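Endonuclease/exonuclease/phosphatase domain-containing protein (Enterococcus faecalis, PDB 3L1W) is of unknown function but belongs to the endonuclease/exonuclease/phosphatase family and may act as a 3'-5' RNA exonuclease. Local coordinates at residues Q16-S21 with Q200-T205; Y90-E95 with Q99-P104. All blocks are in the same frame, centred on the assembly; numbering follows the deposited sequence.

Contact 1: residues Q16-S21 with Q200-T205; sequences QDWQWS and QNFTYT. With SO4 (sulfate ion), chain I.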
# COMPACT_ATOMS: atom_id res chain seq x y z
N GLN A 16 20.98 10.50 -14.51
CA GLN A 16 22.17 9.66 -14.44
C GLN A 16 21.84 8.22 -14.08
O GLN A 16 21.14 7.54 -14.83
CB GLN A 16 23.20 10.26 -13.47
CG GLN A 16 23.76 11.59 -13.94
CD GLN A 16 24.64 12.26 -12.90
OE1 GLN A 16 24.40 12.15 -11.70
NE2 GLN A 16 25.66 12.98 -13.37
N ASP A 17 22.32 7.75 -12.93
CA ASP A 17 22.12 6.35 -12.55
C ASP A 17 20.69 6.08 -12.06
O ASP A 17 20.39 4.98 -11.58
CB ASP A 17 23.14 5.92 -11.50
CG ASP A 17 22.90 6.56 -10.14
OD1 ASP A 17 22.10 7.52 -10.05
OD2 ASP A 17 23.51 6.10 -9.15
N TRP A 18 19.82 7.07 -12.19
CA TRP A 18 18.43 6.91 -11.78
C TRP A 18 17.50 7.42 -12.88
O TRP A 18 16.38 7.87 -12.62
CB TRP A 18 18.17 7.63 -10.44
CG TRP A 18 17.03 7.07 -9.60
CD1 TRP A 18 16.05 7.79 -8.97
CD2 TRP A 18 16.75 5.68 -9.31
NE1 TRP A 18 15.19 6.94 -8.30
CE2 TRP A 18 15.60 5.65 -8.50
CE3 TRP A 18 17.37 4.47 -9.66
CZ2 TRP A 18 15.04 4.45 -8.04
CZ3 TRP A 18 16.82 3.29 -9.20
CH2 TRP A 18 15.67 3.28 -8.40
N GLN A 19 17.97 7.36 -14.13
CA GLN A 19 17.07 7.62 -15.25
C GLN A 19 16.08 6.45 -15.43
O GLN A 19 16.19 5.42 -14.77
CB GLN A 19 17.84 7.88 -16.54
CG GLN A 19 18.69 6.74 -17.01
CD GLN A 19 19.56 7.14 -18.19
OE1 GLN A 19 20.57 7.82 -18.02
NE2 GLN A 19 19.17 6.71 -19.39
N TRP A 20 15.12 6.64 -16.32
CA TRP A 20 14.01 5.70 -16.44
C TRP A 20 14.43 4.23 -16.51
O TRP A 20 13.82 3.37 -15.88
CB TRP A 20 13.13 6.05 -17.65
CG TRP A 20 11.98 5.11 -17.89
CD1 TRP A 20 11.87 4.21 -18.91
CD2 TRP A 20 10.76 5.00 -17.12
NE1 TRP A 20 10.67 3.53 -18.82
CE2 TRP A 20 9.98 3.99 -17.73
CE3 TRP A 20 10.28 5.62 -15.97
CZ2 TRP A 20 8.73 3.62 -17.24
CZ3 TRP A 20 9.03 5.26 -15.49
CH2 TRP A 20 8.27 4.26 -16.12
N SER A 21 15.46 3.93 -17.29
CA SER A 21 15.88 2.53 -17.44
C SER A 21 16.07 1.85 -16.08
O SER A 21 15.75 0.68 -15.91
CB SER A 21 17.15 2.43 -18.28
OG SER A 21 18.24 3.03 -17.61
N GLN A 200 9.10 14.97 -3.67
CA GLN A 200 10.26 14.83 -2.80
C GLN A 200 11.60 15.01 -3.52
O GLN A 200 12.66 14.93 -2.90
CB GLN A 200 10.24 13.50 -2.01
CG GLN A 200 9.39 12.38 -2.59
CD GLN A 200 9.98 11.75 -3.86
OE1 GLN A 200 11.10 12.05 -4.26
NE2 GLN A 200 9.22 10.84 -4.47
N ASN A 201 11.56 15.24 -4.83
CA ASN A 201 12.78 15.52 -5.58
C ASN A 201 13.81 14.38 -5.51
O ASN A 201 15.02 14.62 -5.59
CB ASN A 201 13.41 16.82 -5.06
CG ASN A 201 14.38 17.43 -6.05
OD1 ASN A 201 14.16 17.39 -7.26
ND2 ASN A 201 15.46 18.02 -5.54
N PHE A 202 13.32 13.14 -5.38
CA PHE A 202 14.16 11.94 -5.26
C PHE A 202 14.97 11.90 -3.97
O PHE A 202 15.92 11.14 -3.86
CB PHE A 202 15.11 11.77 -6.44
CG PHE A 202 14.48 11.17 -7.68
CD1 PHE A 202 14.70 11.75 -8.93
CD2 PHE A 202 13.71 10.02 -7.61
CE1 PHE A 202 14.15 11.22 -10.07
CE2 PHE A 202 13.14 9.47 -8.75
CZ PHE A 202 13.37 10.07 -9.99
N THR A 203 14.59 12.72 -2.99
CA THR A 203 15.31 12.73 -1.71
C THR A 203 14.60 11.82 -0.71
O THR A 203 13.55 12.19 -0.16
CB THR A 203 15.42 14.14 -1.15
OG1 THR A 203 15.97 15.00 -2.16
CG2 THR A 203 16.33 14.15 0.08
N TYR A 204 15.16 10.64 -0.50
CA TYR A 204 14.55 9.61 0.35
C TYR A 204 14.31 10.12 1.77
O TYR A 204 13.32 9.77 2.40
CB TYR A 204 15.45 8.37 0.35
CG TYR A 204 14.96 7.20 1.18
CD1 TYR A 204 13.82 6.49 0.82
CD2 TYR A 204 15.64 6.80 2.32
CE1 TYR A 204 13.37 5.43 1.57
CE2 TYR A 204 15.20 5.73 3.08
CZ TYR A 204 14.06 5.05 2.70
OH TYR A 204 13.62 3.99 3.46
N THR A 205 15.22 10.95 2.27
CA THR A 205 15.10 11.45 3.64
C THR A 205 14.45 12.82 3.76
O THR A 205 14.55 13.49 4.79
CB THR A 205 16.49 11.50 4.33
OG1 THR A 205 17.35 12.40 3.61
CG2 THR A 205 17.11 10.12 4.37
S SO4 I . 18.79 10.88 0.05
O1 SO4 I . 19.76 9.86 0.46
O2 SO4 I . 18.04 10.40 -1.11
O3 SO4 I . 17.90 11.16 1.17
O4 SO4 I . 19.50 12.11 -0.30

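Contact 2: residues Y90-E95 with Q99-P104; sequences YFWLSE and QPSIHP. With EDO (1,2-ethanediol), chain K.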
# COMPACT_ATOMS: atom_id res chain seq x y z
N TYR A 90 -7.78 14.49 -26.58
CA TYR A 90 -6.79 15.37 -26.00
C TYR A 90 -6.70 16.66 -26.78
O TYR A 90 -7.16 16.74 -27.93
CB TYR A 90 -5.42 14.69 -25.93
CG TYR A 90 -4.75 14.43 -27.27
CD1 TYR A 90 -3.69 15.21 -27.69
CD2 TYR A 90 -5.15 13.37 -28.07
CE1 TYR A 90 -3.05 14.97 -28.90
CE2 TYR A 90 -4.53 13.12 -29.29
CZ TYR A 90 -3.48 13.92 -29.69
OH TYR A 90 -2.85 13.68 -30.89
N PHE A 91 -6.14 17.68 -26.15
CA PHE A 91 -6.04 18.98 -26.78
C PHE A 91 -4.90 19.76 -26.13
O PHE A 91 -4.44 19.41 -25.04
CB PHE A 91 -7.36 19.76 -26.65
CG PHE A 91 -7.87 19.86 -25.24
CD1 PHE A 91 -7.51 20.92 -24.43
CD2 PHE A 91 -8.70 18.88 -24.72
CE1 PHE A 91 -7.98 21.02 -23.13
CE2 PHE A 91 -9.18 18.97 -23.42
CZ PHE A 91 -8.82 20.04 -22.63
N TRP A 92 -4.46 20.80 -26.82
CA TRP A 92 -3.40 21.66 -26.33
C TRP A 92 -3.94 22.77 -25.45
O TRP A 92 -5.05 23.29 -25.67
CB TRP A 92 -2.58 22.21 -27.52
CG TRP A 92 -1.65 21.17 -28.02
CD1 TRP A 92 -0.35 21.00 -27.66
CD2 TRP A 92 -1.95 20.10 -28.93
NE1 TRP A 92 0.19 19.90 -28.29
CE2 TRP A 92 -0.78 19.33 -29.08
CE3 TRP A 92 -3.10 19.73 -29.64
CZ2 TRP A 92 -0.72 18.22 -29.92
CZ3 TRP A 92 -3.04 18.62 -30.48
CH2 TRP A 92 -1.85 17.88 -30.61
N LEU A 93 -3.18 23.12 -24.42
CA LEU A 93 -3.59 24.15 -23.49
C LEU A 93 -3.15 25.51 -24.00
O LEU A 93 -2.29 26.17 -23.42
CB LEU A 93 -3.01 23.86 -22.10
CG LEU A 93 -3.23 22.44 -21.57
CD1 LEU A 93 -2.82 22.34 -20.10
CD2 LEU A 93 -4.68 21.99 -21.71
N SER A 94 -3.77 25.92 -25.11
CA SER A 94 -3.33 27.07 -25.88
C SER A 94 -4.54 27.80 -26.43
O SER A 94 -5.68 27.42 -26.15
CB SER A 94 -2.48 26.60 -27.05
OG SER A 94 -3.30 25.98 -28.03
N GLU A 95 -4.29 28.82 -27.24
CA GLU A 95 -5.37 29.57 -27.86
C GLU A 95 -5.91 28.86 -29.11
O GLU A 95 -6.89 29.29 -29.72
CB GLU A 95 -4.92 31.00 -28.18
CG GLU A 95 -4.58 31.77 -26.89
CD GLU A 95 -4.22 33.21 -27.13
OE1 GLU A 95 -3.81 33.56 -28.25
OE2 GLU A 95 -4.36 34.01 -26.17
N GLN A 99 -4.60 22.09 -32.28
CA GLN A 99 -3.34 21.95 -32.99
C GLN A 99 -2.18 22.07 -32.03
O GLN A 99 -2.27 22.81 -31.05
CB GLN A 99 -3.18 23.06 -34.04
CG GLN A 99 -4.45 23.46 -34.75
CD GLN A 99 -4.38 24.89 -35.26
OE1 GLN A 99 -5.40 25.55 -35.44
NE2 GLN A 99 -3.16 25.37 -35.49
N PRO A 100 -1.08 21.37 -32.31
CA PRO A 100 0.16 21.53 -31.53
C PRO A 100 0.53 23.00 -31.49
O PRO A 100 0.73 23.63 -32.53
CB PRO A 100 1.18 20.73 -32.34
CG PRO A 100 0.37 19.70 -33.05
CD PRO A 100 -0.94 20.35 -33.37
N SER A 101 0.62 23.54 -30.28
CA SER A 101 0.75 24.98 -30.10
C SER A 101 1.13 25.30 -28.67
O SER A 101 1.04 24.45 -27.79
CB SER A 101 -0.57 25.67 -30.46
OG SER A 101 -1.66 25.04 -29.79
N ILE A 102 1.55 26.55 -28.43
CA ILE A 102 1.98 26.96 -27.10
C ILE A 102 1.18 28.16 -26.62
O ILE A 102 1.00 29.12 -27.37
CB ILE A 102 3.48 27.35 -27.11
CG1 ILE A 102 4.32 26.17 -27.59
CG2 ILE A 102 3.92 27.79 -25.74
CD1 ILE A 102 5.77 26.52 -27.83
N HIS A 103 0.69 28.11 -25.39
CA HIS A 103 0.00 29.28 -24.84
C HIS A 103 0.98 30.45 -24.78
O HIS A 103 2.15 30.25 -24.49
CB HIS A 103 -0.57 29.01 -23.45
CG HIS A 103 -1.41 30.13 -22.94
ND1 HIS A 103 -2.78 30.14 -23.05
CD2 HIS A 103 -1.07 31.31 -22.36
CE1 HIS A 103 -3.25 31.27 -22.54
NE2 HIS A 103 -2.23 31.99 -22.12
N PRO A 104 0.50 31.67 -25.06
CA PRO A 104 1.37 32.85 -24.94
C PRO A 104 2.18 32.91 -23.64
O PRO A 104 3.32 33.39 -23.68
CB PRO A 104 0.37 34.01 -25.01
CG PRO A 104 -0.70 33.49 -25.93
CD PRO A 104 -0.83 32.02 -25.59
C1 EDO K . -12.04 18.58 -27.39
O1 EDO K . -13.38 18.60 -26.88
C2 EDO K . -11.16 17.80 -26.42
O2 EDO K . -10.45 16.75 -27.09
O HOH W 1 -1.58 29.79 -28.30

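Contact 1: residues Q16-S21 with Q200-T205
Trp-18 and Phe-202 meet through their rings alone, for the two backbones stay well apart, with 9.3 Å between Trp-18 CA and Phe-202 CA, and a type I' beta turn from Gln-200 to Thr-203 carries Phe-202 toward the loop before helix 20-34. The indole comes edge first: its CD1-NE1 side is directed at one face of the phenyl ring, in a T-shaped stack with planes at 71° and Trp-18 NE1 3.3 Å from Phe-202 CE2. A chi1 of -154° swings the indole away from the backbone N of Trp-18 and out across the gap. The polar end of that edge is not spent on the ring, since NE1 donates to the carbonyl of Phe-238. In this DNase I-like fold the contact thus ties two surface loops together, and Phe-202 also touches Arg-23 of helix 20-34. The turn is braced from within: Phe-202 N donates a hydrogen bond to Gln-200 OE1 at 2.7 Å, nearly in line with the amide C=O, while Thr-203 N bonds to Gln-200 O. Farther along, a sulfate, probably from the crystallisation liquor, takes bonds from Tyr-204 N, Thr-205 N and Thr-205 OG1, the last two sharing its O3.

Contact 2: residues Y90-E95 with Q99-P104
Trp-92, at the end of edge strand 83-92, has one face covered by the returning chain of Gln-99 to Ser-101, in the connection that leads to the strand's antiparallel neighbour 111-119 in one sheet of the DNase I-like fold. The main apolar contact is a CH-pi interaction: Pro-100 CA sits 3.5 Å from the centroid of the indole's five-membered ring, 15° off its normal, while Pro-100 CG packs on Trp-92 CZ2. Gln-99 O lies over the same face nearer the rim. NE1 is used elsewhere, as donor to the carbonyl of Arg-65.

Hydroxyls make the polar link. Ser-94 OG donates to Ser-101 OG at 2.6 Å, and Ser-101 OG in turn donates to Gln-99 O, from a position tilted 28° from the carbonyl plane. With chi1 of 50°, Ser-101 OG stands between its backbone N and carbonyl carbon, where it can serve both partners; Thr-96 continues the network by bonding to both hydroxyls. A water adds a bridge, accepting from Glu-95 N and donating to Ile-102 O.

Van der Waals packing closes the far end, where the backbones come together: Ser-94 CA and His-103 CA are 4.1 Å apart. The extended Glu-95 side chain crosses Pro-104, its OE2 3.7 Å from CG of that proline, and His-103 CB rests 3.3 Å from Leu-93 O.

In the fold
The two contacts are separate features of one chain: their centres lie 30 Å apart, their nearest atoms about 20 Å, and they do not touch. Contact 1 joins loops 179 residues apart in sequence, and contact 2 falls within that interval, joining segments only 4 residues apart. Both are peripheral, with centres 19 Å and 18 Å from the centre of the chain. Contact 1 reaches the subunit interface, where Tyr-204 stacks on Tyr-204 of the second subunit; the segments of contact 2 touch no other chain of the assembly. Each has a small molecule beside it, sulfate at 200-205 and ethanediol at 90-95, both probably crystallisation components, so their presence is no evidence of a substrate site.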